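Local coordinates for protein putative citrate lyase (Ralstonia eutropha, PDB 3QQW) that probably acts as a magnesium-dependent lyase of the HpcH/HpaI aldolase/citrate lyase family, perhaps on (S)-citramalyl-CoA, at residues 97-100 against 101-105. Residues are numbered along the deposited sequence; the frame is centred on the assembly and turned at random.
Sequences WRQD and VDIIV
Trp97 overlaps Val101 one helical turn on: its ring carbon CE3 lies 4.1 Å from Val101 CG2, and the methyl meets the indole at its edge, near the ring plane, with the two side chains pointing the same way. Although the tryptophan CB heads away from 101-105, a chi1 of 80° swings the end of the ring back toward Val101. Within the first turn, Arg98 CG lies 3.5 Å above the plane of the Trp97 indole on one face, toward its rim, and the guanidinium turns its own face to Trp97 CZ2, while its NH2 forms a salt bridge to Glu128. A second pair, Gln99 and Ile103, also runs side by side. Gln99 CG stands anti to its backbone N (chi1 -176°), which brings it 3.6 Å from Ile103 CD1; beyond CG the chain runs on extended. The backbone supplies the repeating i to i+4 bonds of an alpha-helix; that from Asp102 N to Arg98 O, 2.8 Å long with an N-H...O angle of 170°, lies in the carbonyl plane. Asp102 OD1 is hydrogen-bonded to Tyr132 OH, and Asp100 OD2 to His90 ND1. All this belongs to helix 97-107, the crossover between barrel strands 85-88 and 115-117, where Trp97 and Val101 pack on helix 123-139 and Gln99 and Ile103 on helix 64-76.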
ATOM      1  N   TRP C  97     -32.018   7.139   4.834  1.00 40.60           N
ATOM      2  CA  TRP C  97     -30.949   8.119   4.579  1.00 39.99           C
ATOM      3  C   TRP C  97     -31.429   9.374   3.825  1.00 42.52           C
ATOM      4  O   TRP C  97     -31.042  10.468   4.219  1.00 40.04           O
ATOM      5  CB  TRP C  97     -29.684   7.497   3.911  1.00 37.83           C
ATOM      6  CG  TRP C  97     -29.732   7.254   2.427  1.00 39.92           C
ATOM      7  CD1 TRP C  97     -29.906   6.052   1.806  1.00 43.74           C
ATOM      8  CD2 TRP C  97     -29.424   8.202   1.385  1.00 40.13           C
ATOM      9  NE1 TRP C  97     -29.777   6.199   0.447  1.00 43.47           N
ATOM     10  CE2 TRP C  97     -29.492   7.507   0.157  1.00 44.84           C
ATOM     11  CE3 TRP C  97     -29.138   9.586   1.369  1.00 41.12           C
ATOM     12  CZ2 TRP C  97     -29.293   8.143  -1.084  1.00 45.70           C
ATOM     13  CZ3 TRP C  97     -28.970  10.218   0.136  1.00 43.91           C
ATOM     14  CH2 TRP C  97     -29.044   9.500  -1.070  1.00 46.04           C
ATOM     15  N   ARG C  98     -32.274   9.228   2.790  1.00 41.29           N
ATOM     16  CA  ARG C  98     -32.797  10.367   2.014  1.00 42.16           C
ATOM     17  C   ARG C  98     -33.703  11.235   2.876  1.00 46.32           C
ATOM     18  O   ARG C  98     -33.595  12.460   2.839  1.00 46.39           O
ATOM     19  CB  ARG C  98     -33.567   9.876   0.776  1.00 43.96           C
ATOM     20  CG  ARG C  98     -32.655   9.387  -0.317  1.00 50.15           C
ATOM     21  CD  ARG C  98     -33.464   8.933  -1.503  1.00 52.82           C
ATOM     22  NE  ARG C  98     -32.662   8.987  -2.717  1.00 49.03           N
ATOM     23  CZ  ARG C  98     -32.043   7.941  -3.252  1.00 64.88           C
ATOM     24  NH1 ARG C  98     -32.144   6.741  -2.686  1.00 45.14           N
ATOM     25  NH2 ARG C  98     -31.320   8.084  -4.358  1.00 50.17           N
ATOM     26  N   GLN C  99     -34.559  10.585   3.690  1.00 43.88           N
ATOM     27  CA  GLN C  99     -35.459  11.233   4.643  1.00 43.95           C
ATOM     28  C   GLN C  99     -34.647  12.034   5.671  1.00 45.52           C
ATOM     29  O   GLN C  99     -35.020  13.165   5.965  1.00 46.49           O
ATOM     30  CB  GLN C  99     -36.355  10.192   5.322  1.00 45.96           C
ATOM     31  CG  GLN C  99     -37.390  10.787   6.271  1.00 44.06           C
ATOM     32  CD  GLN C  99     -38.227   9.710   6.895  1.00 58.29           C
ATOM     33  OE1 GLN C  99     -37.868   9.148   7.936  1.00 44.58           O
ATOM     34  NE2 GLN C  99     -39.345   9.387   6.257  1.00 55.05           N
ATOM     35  N   ASP C 100     -33.524  11.478   6.172  1.00 40.42           N
ATOM     36  CA  ASP C 100     -32.624  12.189   7.097  1.00 39.08           C
ATOM     37  C   ASP C 100     -32.115  13.455   6.447  1.00 43.68           C
ATOM     38  O   ASP C 100     -32.110  14.495   7.072  1.00 43.34           O
ATOM     39  CB  ASP C 100     -31.410  11.329   7.503  1.00 39.25           C
ATOM     40  CG  ASP C 100     -31.655  10.075   8.324  1.00 47.67           C
ATOM     41  OD1 ASP C 100     -32.707   9.999   9.007  1.00 49.36           O
ATOM     42  OD2 ASP C 100     -30.770   9.188   8.322  1.00 48.50           O
ATOM     43  N   VAL C 101     -31.705  13.364   5.174  1.00 42.46           N
ATOM     44  CA  VAL C 101     -31.180  14.491   4.387  1.00 41.15           C
ATOM     45  C   VAL C 101     -32.298  15.520   4.211  1.00 45.23           C
ATOM     46  O   VAL C 101     -32.092  16.686   4.559  1.00 44.53           O
ATOM     47  CB  VAL C 101     -30.561  14.030   3.042  1.00 42.64           C
ATOM     48  CG1 VAL C 101     -30.242  15.221   2.146  1.00 42.43           C
ATOM     49  CG2 VAL C 101     -29.305  13.194   3.285  1.00 39.98           C
ATOM     50  N   ASP C 102     -33.491  15.086   3.744  1.00 42.13           N
ATOM     51  CA  ASP C 102     -34.638  15.989   3.574  1.00 42.46           C
ATOM     52  C   ASP C 102     -34.933  16.776   4.852  1.00 47.95           C
ATOM     53  O   ASP C 102     -34.937  18.002   4.830  1.00 49.19           O
ATOM     54  CB  ASP C 102     -35.897  15.211   3.176  1.00 45.30           C
ATOM     55  CG  ASP C 102     -35.818  14.456   1.877  1.00 51.06           C
ATOM     56  OD1 ASP C 102     -34.885  14.734   1.083  1.00 49.65           O
ATOM     57  OD2 ASP C 102     -36.680  13.564   1.658  1.00 54.84           O
ATOM     58  N   ILE C 103     -35.117  16.072   5.974  1.00 43.99           N
ATOM     59  CA  ILE C 103     -35.471  16.681   7.259  1.00 43.38           C
ATOM     60  C   ILE C 103     -34.367  17.604   7.792  1.00 44.28           C
ATOM     61  O   ILE C 103     -34.665  18.731   8.180  1.00 42.73           O
ATOM     62  CB  ILE C 103     -35.859  15.594   8.314  1.00 45.65           C
ATOM     63  CG1 ILE C 103     -37.142  14.825   7.881  1.00 47.09           C
ATOM     64  CG2 ILE C 103     -36.041  16.220   9.690  1.00 42.94           C
ATOM     65  CD1 ILE C 103     -37.366  13.531   8.671  1.00 53.06           C
ATOM     66  N   ILE C 104     -33.113  17.118   7.826  1.00 40.35           N
ATOM     67  CA  ILE C 104     -32.011  17.887   8.393  1.00 38.77           C
ATOM     68  C   ILE C 104     -31.624  19.085   7.498  1.00 42.75           C
ATOM     69  O   ILE C 104     -31.511  20.185   8.013  1.00 43.26           O
ATOM     70  CB  ILE C 104     -30.805  16.988   8.768  1.00 39.27           C
ATOM     71  CG1 ILE C 104     -31.241  15.978   9.856  1.00 39.59           C
ATOM     72  CG2 ILE C 104     -29.608  17.837   9.268  1.00 36.44           C
ATOM     73  CD1 ILE C 104     -30.340  14.759  10.021  1.00 41.91           C
ATOM     74  N   VAL C 105     -31.478  18.905   6.197  1.00 40.51           N
ATOM     75  CA  VAL C 105     -31.078  20.020   5.345  1.00 40.14           C
ATOM     76  C   VAL C 105     -32.171  21.094   5.323  1.00 45.21           C
ATOM     77  O   VAL C 105     -31.851  22.262   5.572  1.00 46.69           O
ATOM     78  CB  VAL C 105     -30.632  19.585   3.922  1.00 42.24           C
ATOM     79  CG1 VAL C 105     -30.379  20.810   3.039  1.00 42.58           C
ATOM     80  CG2 VAL C 105     -29.370  18.710   3.984  1.00 39.30           C
TER